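Local coordinates for protein protocadherin-19 isoform 1 (Danio rerio, PDB 5CO1) that mediates calcium-dependent homophilic cell adhesion, most strongly in complex with cadherin cdh2, and is essential for early neurulation in the anterior neural plate, at residues A[9-14]-A[96-101]; A[18-23]-A[63-68]; A[156-161]-A[185-190]. One frame throughout, in Å; residues are numbered along the deposited sequence.

Contact 1 (A[9-14]-A[96-101]); sequences YTVNVL and CKVIVN
The parallel pairing of the first strand with the last is a hallmark of the cadherin repeat, a seven-stranded Greek-key sandwich, and here Y9 through N12 run beside V98 through N101 to make it. Five backbone hydrogen bonds form the ladder, the two strand directions 20° apart. Y9 takes K97 O through its N and gives its own O to I99 N, at 2.8 Å; V11 N and O repeat the pattern with I99 O and N101 N, and V13 N finishes on N101 O.

Side chains alternate between two faces. On the inner one, V11 CG2 sits between its backbone N and carbonyl carbon (CG1 having chi1 -83°), a placement that sets it 3.5 Å from V100 CG2. The Y9 ring lies beside the start of the partner strand, with its edge to the sulfur: CE1 lies 3.6 Å from C96 SG. Its CD1 approaches V98 CG2 obliquely at 4.1 Å. On the outer face T10 and I99 point the same way, with T10 CG2 3.8 Å from I99 CD1, while N12 and N101 stand side by side, their amide planes 70° apart.

Y9 OH is hydrogen-bonded to E6 N, and K97 NZ forms a salt bridge with D81. Strand 8-14 ends the sheet on this side, strand 77-86 continues it past 96-101, while V23 and I24 of strand 22-25 pack on V11, and V23 also on V100.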
loop_
_atom_site.group_PDB
_atom_site.type_symbol
_atom_site.label_atom_id
_atom_site.label_comp_id
_atom_site.label_asym_id
_atom_site.label_seq_id
_atom_site.Cartn_x
_atom_site.Cartn_y
_atom_site.Cartn_z
ATOM N N TYR A 9 -3.944 24.265 -7.575
ATOM C CA TYR A 9 -4.511 23.974 -6.268
ATOM C C TYR A 9 -4.001 22.602 -5.883
ATOM O O TYR A 9 -3.811 21.773 -6.758
ATOM C CB TYR A 9 -6.039 23.913 -6.335
ATOM C CG TYR A 9 -6.730 25.158 -6.849
ATOM C CD1 TYR A 9 -7.037 25.298 -8.205
ATOM C CD2 TYR A 9 -7.211 26.118 -5.979
ATOM C CE1 TYR A 9 -7.755 26.385 -8.678
ATOM C CE2 TYR A 9 -7.923 27.208 -6.441
ATOM C CZ TYR A 9 -8.195 27.338 -7.790
ATOM O OH TYR A 9 -8.911 28.425 -8.254
ATOM N N THR A 10 -3.686 22.393 -4.599
ATOM C CA THR A 10 -3.277 21.069 -4.109
ATOM C C THR A 10 -4.047 20.656 -2.870
ATOM O O THR A 10 -4.226 21.411 -1.959
ATOM C CB THR A 10 -1.754 20.955 -3.847
ATOM O OG1 THR A 10 -1.393 21.725 -2.704
ATOM C CG2 THR A 10 -0.936 21.444 -5.041
ATOM N N VAL A 11 -4.602 19.464 -2.902
ATOM C CA VAL A 11 -5.573 19.058 -1.906
ATOM C C VAL A 11 -5.158 17.685 -1.470
ATOM O O VAL A 11 -4.571 16.946 -2.251
ATOM C CB VAL A 11 -7.027 19.008 -2.444
ATOM C CG1 VAL A 11 -7.646 20.391 -2.407
ATOM C CG2 VAL A 11 -7.032 18.526 -3.866
ATOM N N ASN A 12 -5.325 17.434 -0.178
ATOM C CA ASN A 12 -5.110 16.138 0.371
ATOM C C ASN A 12 -6.421 15.403 0.496
ATOM O O ASN A 12 -7.408 15.960 0.974
ATOM C CB ASN A 12 -4.473 16.301 1.722
ATOM C CG ASN A 12 -3.059 16.814 1.624
ATOM O OD1 ASN A 12 -2.300 16.379 0.770
ATOM N ND2 ASN A 12 -2.704 17.755 2.482
ATOM N N VAL A 13 -6.391 14.112 0.166
ATOM C CA VAL A 13 -7.546 13.300 0.331
ATOM C C VAL A 13 -7.184 11.926 0.787
ATOM O O VAL A 13 -6.318 11.318 0.208
ATOM C CB VAL A 13 -8.298 13.163 -0.963
ATOM C CG1 VAL A 13 -9.463 12.228 -0.760
ATOM C CG2 VAL A 13 -8.819 14.514 -1.375
ATOM N N LEU A 14 -7.910 11.412 1.777
ATOM C CA LEU A 14 -7.648 10.105 2.345
ATOM C C LEU A 14 -7.886 9.053 1.282
ATOM O O LEU A 14 -8.851 9.166 0.527
ATOM C CB LEU A 14 -8.591 9.820 3.520
ATOM C CG LEU A 14 -7.920 10.198 4.788
ATOM C CD1 LEU A 14 -8.815 9.974 5.975
ATOM C CD2 LEU A 14 -6.668 9.351 4.879
ATOM N N CYS A 96 -7.019 25.902 -14.809
ATOM C CA CYS A 96 -6.176 25.708 -13.642
ATOM C C CYS A 96 -5.777 24.259 -13.556
ATOM O O CYS A 96 -6.252 23.412 -14.317
ATOM C CB CYS A 96 -6.914 26.113 -12.356
ATOM S SG CYS A 96 -8.372 25.103 -11.931
ATOM N N LYS A 97 -4.879 23.982 -12.631
ATOM C CA LYS A 97 -4.455 22.634 -12.373
ATOM C C LYS A 97 -4.920 22.285 -10.963
ATOM O O LYS A 97 -4.878 23.122 -10.053
ATOM C CB LYS A 97 -2.937 22.558 -12.485
ATOM C CG LYS A 97 -2.360 21.160 -12.355
ATOM C CD LYS A 97 -0.847 21.123 -12.620
ATOM C CE LYS A 97 -0.460 21.697 -13.986
ATOM N NZ LYS A 97 -1.218 21.081 -15.117
ATOM N N VAL A 98 -5.456 21.083 -10.798
ATOM C CA VAL A 98 -5.780 20.572 -9.456
ATOM C C VAL A 98 -5.015 19.286 -9.181
ATOM O O VAL A 98 -5.175 18.297 -9.910
ATOM C CB VAL A 98 -7.281 20.299 -9.299
ATOM C CG1 VAL A 98 -7.573 19.871 -7.878
ATOM C CG2 VAL A 98 -8.067 21.552 -9.650
ATOM N N ILE A 99 -4.126 19.351 -8.194
ATOM C CA ILE A 99 -3.330 18.225 -7.799
ATOM C C ILE A 99 -3.921 17.575 -6.541
ATOM O O ILE A 99 -4.069 18.213 -5.509
ATOM C CB ILE A 99 -1.891 18.650 -7.529
ATOM C CG1 ILE A 99 -1.234 19.138 -8.815
ATOM C CG2 ILE A 99 -1.071 17.501 -6.957
ATOM C CD1 ILE A 99 -0.168 20.190 -8.543
ATOM N N VAL A 100 -4.319 16.314 -6.669
ATOM C CA VAL A 100 -4.879 15.557 -5.564
ATOM C C VAL A 100 -3.888 14.527 -5.036
ATOM O O VAL A 100 -3.530 13.587 -5.745
ATOM C CB VAL A 100 -6.161 14.853 -6.007
ATOM C CG1 VAL A 100 -6.594 13.826 -4.979
ATOM C CG2 VAL A 100 -7.246 15.895 -6.228
ATOM N N ASN A 101 -3.381 14.792 -3.839
ATOM C CA ASN A 101 -2.601 13.843 -3.029
ATOM C C ASN A 101 -3.487 12.877 -2.275
ATOM O O ASN A 101 -4.240 13.250 -1.331
ATOM C CB ASN A 101 -1.824 14.581 -1.940
ATOM C CG ASN A 101 -0.426 14.827 -2.324
ATOM O OD1 ASN A 101 0.402 13.927 -2.194
ATOM N ND2 ASN A 101 -0.186 15.951 -3.004
#

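Contact 2 (A[18-23]-A[63-68]); sequences PINTLV and VITVNG
V23 and V66 meet at the packed end of this contact, where strand 22-25 runs antiparallel to strand 63-66 at the edge of the second sheet of the sandwich. Their CG2 methyls lie 3.8 Å apart, the side chains crossing at about a right angle. A chi1 of 178° leaves V66 CG2 anti to the carbonyl carbon, and this is the branch that meets V23 CG2 and, at 3.9 Å, T21 CB. V23 CB rests against I64 CG2 at 4.1 Å, and F55 of the neighbouring strand closes over both V23 and I64.

The other side is looser and faces solvent. L22 and T65 form a non-hydrogen-bonded pair, and L22 CD1 comes no nearer than 4.2 Å to CG1 of V63, whose side chain is about 5 Å from a bound calcium ion. Beyond them, P18 to T21 make a type II turn, closed by T21 N to P18 O at 3.1 Å, and the exposed I19 lays its CD1 against the backbone of N67 and G68.

The backbone pattern joins these two parts. N20 N reaches V66 O at 3.1 Å, and V66 N returns to T21 O at 3.0 Å. Two successive residues thus face V66, and N20 carries a positive phi of 73°, which fits a G1 beta bulge fused to the turn. V23 N to I64 O continues the ladder. K56 NZ adds weak bonds to N20 OD1, T65 OG1 and N67 OD1.

The chemistry implies that main-chain bonds set the register while valine methyls pack inward.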
loop_
_atom_site.group_PDB
_atom_site.type_symbol
_atom_site.label_atom_id
_atom_site.label_comp_id
_atom_site.label_asym_id
_atom_site.label_seq_id
_atom_site.Cartn_x
_atom_site.Cartn_y
_atom_site.Cartn_z
ATOM N N PRO A 18 -15.070 7.960 1.023
ATOM C CA PRO A 18 -16.357 7.601 0.478
ATOM C C PRO A 18 -16.650 8.406 -0.764
ATOM O O PRO A 18 -16.287 9.586 -0.850
ATOM C CB PRO A 18 -17.328 7.991 1.583
ATOM C CG PRO A 18 -16.523 7.953 2.825
ATOM C CD PRO A 18 -15.175 8.453 2.406
ATOM N N ILE A 19 -17.368 7.768 -1.678
ATOM C CA ILE A 19 -17.995 8.432 -2.809
ATOM C C ILE A 19 -18.773 9.672 -2.373
ATOM O O ILE A 19 -19.368 9.712 -1.276
ATOM C CB ILE A 19 -18.884 7.438 -3.604
ATOM C CG1 ILE A 19 -18.446 7.377 -5.064
ATOM C CG2 ILE A 19 -20.367 7.760 -3.487
ATOM C CD1 ILE A 19 -17.153 6.622 -5.247
ATOM N N ASN A 20 -18.652 10.710 -3.200
ATOM C CA ASN A 20 -19.146 12.065 -2.899
ATOM C C ASN A 20 -18.391 12.911 -1.858
ATOM O O ASN A 20 -18.809 14.021 -1.549
ATOM C CB ASN A 20 -20.648 12.041 -2.584
ATOM C CG ASN A 20 -21.501 12.124 -3.840
ATOM O OD1 ASN A 20 -21.536 13.162 -4.516
ATOM N ND2 ASN A 20 -22.150 11.017 -4.190
ATOM N N THR A 21 -17.241 12.438 -1.394
ATOM C CA THR A 21 -16.383 13.240 -0.543
ATOM C C THR A 21 -15.961 14.537 -1.273
ATOM O O THR A 21 -15.646 14.542 -2.475
ATOM C CB THR A 21 -15.165 12.389 -0.109
ATOM O OG1 THR A 21 -15.586 11.365 0.812
ATOM C CG2 THR A 21 -14.103 13.225 0.531
ATOM N N LEU A 22 -16.045 15.667 -0.585
ATOM C CA LEU A 22 -15.598 16.920 -1.201
ATOM C C LEU A 22 -14.085 16.901 -1.397
ATOM O O LEU A 22 -13.351 16.373 -0.580
ATOM C CB LEU A 22 -15.985 18.124 -0.355
ATOM C CG LEU A 22 -15.385 19.469 -0.797
ATOM C CD1 LEU A 22 -16.084 19.984 -2.048
ATOM C CD2 LEU A 22 -15.425 20.501 0.325
ATOM N N VAL A 23 -13.640 17.390 -2.542
ATOM C CA VAL A 23 -12.226 17.499 -2.828
ATOM C C VAL A 23 -11.864 18.969 -2.916
ATOM O O VAL A 23 -11.019 19.439 -2.155
ATOM C CB VAL A 23 -11.898 16.853 -4.173
ATOM C CG1 VAL A 23 -10.505 17.269 -4.635
ATOM C CG2 VAL A 23 -12.060 15.340 -4.074
ATOM N N VAL A 63 -17.578 22.233 -8.256
ATOM C CA VAL A 63 -17.225 21.387 -7.134
ATOM C C VAL A 63 -16.755 20.030 -7.640
ATOM O O VAL A 63 -17.483 19.353 -8.343
ATOM C CB VAL A 63 -18.423 21.224 -6.176
ATOM C CG1 VAL A 63 -18.406 19.864 -5.505
ATOM C CG2 VAL A 63 -18.408 22.327 -5.119
ATOM N N ILE A 64 -15.526 19.646 -7.299
ATOM C CA ILE A 64 -15.016 18.299 -7.615
ATOM C C ILE A 64 -15.229 17.390 -6.411
ATOM O O ILE A 64 -15.080 17.812 -5.272
ATOM C CB ILE A 64 -13.509 18.317 -7.965
ATOM C CG1 ILE A 64 -13.216 19.140 -9.221
ATOM C CG2 ILE A 64 -12.984 16.921 -8.171
ATOM C CD1 ILE A 64 -11.764 19.556 -9.326
ATOM N N THR A 65 -15.665 16.170 -6.674
ATOM C CA THR A 65 -15.940 15.183 -5.628
ATOM C C THR A 65 -15.254 13.906 -6.028
ATOM O O THR A 65 -14.883 13.730 -7.197
ATOM C CB THR A 65 -17.445 14.877 -5.450
ATOM O OG1 THR A 65 -18.103 14.844 -6.729
ATOM C CG2 THR A 65 -18.101 15.938 -4.572
ATOM N N VAL A 66 -15.012 13.061 -5.035
ATOM C CA VAL A 66 -14.564 11.708 -5.292
ATOM C C VAL A 66 -15.661 10.903 -6.009
ATOM O O VAL A 66 -16.837 11.030 -5.683
ATOM C CB VAL A 66 -14.153 11.014 -3.975
ATOM C CG1 VAL A 66 -13.723 9.581 -4.253
ATOM C CG2 VAL A 66 -13.017 11.783 -3.310
ATOM N N ASN A 67 -15.272 10.160 -7.042
ATOM C CA ASN A 67 -16.237 9.399 -7.856
ATOM C C ASN A 67 -15.971 7.904 -7.979
ATOM O O ASN A 67 -16.843 7.155 -8.411
ATOM C CB ASN A 67 -16.345 9.981 -9.264
ATOM C CG ASN A 67 -17.687 9.667 -9.926
ATOM O OD1 ASN A 67 -18.751 9.834 -9.321
ATOM N ND2 ASN A 67 -17.638 9.222 -11.180
ATOM N N GLY A 68 -14.771 7.466 -7.624
ATOM C CA GLY A 68 -14.481 6.042 -7.578
ATOM C C GLY A 68 -13.545 5.742 -6.434
ATOM O O GLY A 68 -13.236 6.624 -5.644
#

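Contact 3 (A[156-161]-A[185-190]); sequences GNVPFR and YNLTIL
The hydroxyl oxygen of Y185 is met across this contact by proline carbon, with P159 CG 3.4 Å from OH. The contact spans the two sheets of the second cadherin sandwich: 156-161 leads into strand 160-165 of one sheet, and 185-190 belongs to strand 184-193 of the other. What joins them is side-chain contact, not backbone pairing.

At its centre is a T-shaped stack. F160 turns its edge to the face of Y185, planes at 89° and centroids 5.1 Å apart, with CE1 3.8 Å from Y185 CG and placed off-centre toward the rim. A chi1 of -47° sets F160 CG beside its backbone N, on the side toward Y185. P159 and Y185 meet tip to tip, P159 CD lying 3.5 Å from Y185 CE2, obliquely to the ring.

L187 crosses F160 at about a right angle. V207 of strand 200-210, L171 of strand 168-173 and the loop residue L177 also touch F160, and R182 makes a cation-pi contact with Y185. One methyl of L187, CD2, is shared between the two segments' neighbours, at 3.9 Å from both F160 CD1 and V158 CG2.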
loop_
_atom_site.group_PDB
_atom_site.type_symbol
_atom_site.label_atom_id
_atom_site.label_comp_id
_atom_site.label_asym_id
_atom_site.label_seq_id
_atom_site.Cartn_x
_atom_site.Cartn_y
_atom_site.Cartn_z
ATOM N N GLY A 156 6.105 -20.137 19.324
ATOM C CA GLY A 156 6.518 -21.365 19.988
ATOM C C GLY A 156 7.991 -21.275 20.315
ATOM O O GLY A 156 8.703 -20.427 19.774
ATOM N N ASN A 157 8.466 -22.141 21.195
ATOM C CA ASN A 157 9.897 -22.346 21.275
ATOM C C ASN A 157 10.357 -23.755 20.869
ATOM O O ASN A 157 9.660 -24.762 21.045
ATOM C CB ASN A 157 10.480 -21.857 22.611
ATOM C CG ASN A 157 10.345 -22.872 23.724
ATOM O OD1 ASN A 157 9.245 -23.331 24.029
ATOM N ND2 ASN A 157 11.455 -23.176 24.384
ATOM N N VAL A 158 11.505 -23.755 20.204
ATOM C CA VAL A 158 11.847 -24.705 19.158
ATOM C C VAL A 158 13.315 -24.456 18.823
ATOM O O VAL A 158 13.876 -23.402 19.141
ATOM C CB VAL A 158 10.986 -24.548 17.866
ATOM C CG1 VAL A 158 9.600 -25.152 18.045
ATOM C CG2 VAL A 158 10.896 -23.094 17.413
ATOM N N PRO A 159 13.955 -25.432 18.196
ATOM C CA PRO A 159 15.385 -25.385 18.083
ATOM C C PRO A 159 15.812 -24.627 16.837
ATOM O O PRO A 159 16.855 -24.933 16.243
ATOM C CB PRO A 159 15.740 -26.850 17.958
ATOM C CG PRO A 159 14.596 -27.420 17.175
ATOM C CD PRO A 159 13.388 -26.625 17.547
ATOM N N PHE A 160 14.995 -23.664 16.424
ATOM C CA PHE A 160 15.391 -22.722 15.387
ATOM C C PHE A 160 15.347 -21.308 15.950
ATOM O O PHE A 160 14.935 -21.103 17.092
ATOM C CB PHE A 160 14.461 -22.848 14.182
ATOM C CG PHE A 160 14.221 -24.259 13.752
ATOM C CD1 PHE A 160 13.195 -24.997 14.299
ATOM C CD2 PHE A 160 15.046 -24.865 12.825
ATOM C CE1 PHE A 160 12.961 -26.300 13.892
ATOM C CE2 PHE A 160 14.815 -26.162 12.408
ATOM C CZ PHE A 160 13.776 -26.881 12.943
ATOM N N ARG A 161 15.801 -20.344 15.158
ATOM C CA ARG A 161 15.587 -18.941 15.462
ATOM C C ARG A 161 15.629 -18.103 14.192
ATOM O O ARG A 161 16.139 -18.547 13.181
ATOM C CB ARG A 161 16.636 -18.459 16.452
ATOM C CG ARG A 161 18.057 -18.715 16.010
ATOM C CD ARG A 161 19.027 -17.930 16.867
ATOM N NE ARG A 161 19.013 -16.514 16.530
ATOM C CZ ARG A 161 19.771 -15.594 17.120
ATOM N NH1 ARG A 161 20.593 -15.938 18.101
ATOM N NH2 ARG A 161 19.701 -14.323 16.733
ATOM N N TYR A 185 8.544 -30.370 12.258
ATOM C CA TYR A 185 8.147 -29.241 13.095
ATOM C C TYR A 185 7.028 -28.417 12.458
ATOM O O TYR A 185 6.898 -28.358 11.228
ATOM C CB TYR A 185 9.349 -28.353 13.361
ATOM C CG TYR A 185 10.335 -28.945 14.329
ATOM C CD1 TYR A 185 11.365 -29.756 13.892
ATOM C CD2 TYR A 185 10.265 -28.650 15.683
ATOM C CE1 TYR A 185 12.302 -30.264 14.781
ATOM C CE2 TYR A 185 11.195 -29.148 16.579
ATOM C CZ TYR A 185 12.214 -29.958 16.126
ATOM O OH TYR A 185 13.123 -30.472 17.022
ATOM N N ASN A 186 6.206 -27.798 13.303
ATOM C CA ASN A 186 5.389 -26.681 12.862
ATOM C C ASN A 186 5.805 -25.339 13.465
ATOM O O ASN A 186 5.667 -25.084 14.665
ATOM C CB ASN A 186 3.911 -26.966 13.071
ATOM C CG ASN A 186 3.119 -26.790 11.795
ATOM O OD1 ASN A 186 2.995 -27.730 11.012
ATOM N ND2 ASN A 186 2.725 -25.549 11.499
ATOM N N LEU A 187 6.350 -24.494 12.598
ATOM C CA LEU A 187 6.792 -23.159 12.967
ATOM C C LEU A 187 5.756 -22.115 12.607
ATOM O O LEU A 187 5.178 -22.133 11.509
ATOM C CB LEU A 187 8.069 -22.822 12.208
ATOM C CG LEU A 187 9.282 -23.701 12.469
ATOM C CD1 LEU A 187 10.517 -22.958 11.985
ATOM C CD2 LEU A 187 9.423 -24.080 13.941
ATOM N N THR A 188 5.642 -21.111 13.458
ATOM C CA THR A 188 4.768 -19.986 13.160
ATOM C C THR A 188 5.589 -18.718 13.166
ATOM O O THR A 188 6.262 -18.392 14.145
ATOM C CB THR A 188 3.631 -19.850 14.193
ATOM O OG1 THR A 188 4.199 -19.733 15.501
ATOM C CG2 THR A 188 2.708 -21.067 14.166
ATOM N N ILE A 189 5.487 -17.967 12.085
ATOM C CA ILE A 189 5.986 -16.605 12.095
ATOM C C ILE A 189 4.861 -15.597 12.258
ATOM O O ILE A 189 3.932 -15.569 11.459
ATOM C CB ILE A 189 6.747 -16.311 10.811
ATOM C CG1 ILE A 189 7.701 -17.495 10.561
ATOM C CG2 ILE A 189 7.406 -14.942 10.927
ATOM C CD1 ILE A 189 8.990 -17.184 9.844
ATOM N N LEU A 190 5.010 -14.730 13.257
ATOM C CA LEU A 190 4.089 -13.614 13.504
ATOM C C LEU A 190 4.728 -12.314 13.058
ATOM O O LEU A 190 5.840 -12.014 13.462
ATOM C CB LEU A 190 3.799 -13.550 15.004
ATOM C CG LEU A 190 2.927 -12.437 15.568
ATOM C CD1 LEU A 190 1.504 -12.488 15.020
ATOM C CD2 LEU A 190 2.935 -12.545 17.083
#

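Contacts 1 and 2 belong to one cadherin repeat, contact 3 to the next, its centre about 48 Å from either of theirs. Along the chain, contact 2 is nested inside the loop that contact 1 closes, and the two press together in the sandwich core: V100 CG2 meets V23 CG1 at 3.9 Å, and V98 CG2 nears I64 CD1. Both pair neighbouring strands within a sheet through backbone bonds, one parallel and regular, the other antiparallel and bulged; each has a buried valine side and an exposed side. Contact 3 instead works between sheets, with aromatic and aliphatic side chains doing the joining; F160, Y185 and L187 are buried, while V158 and P159 are partly exposed.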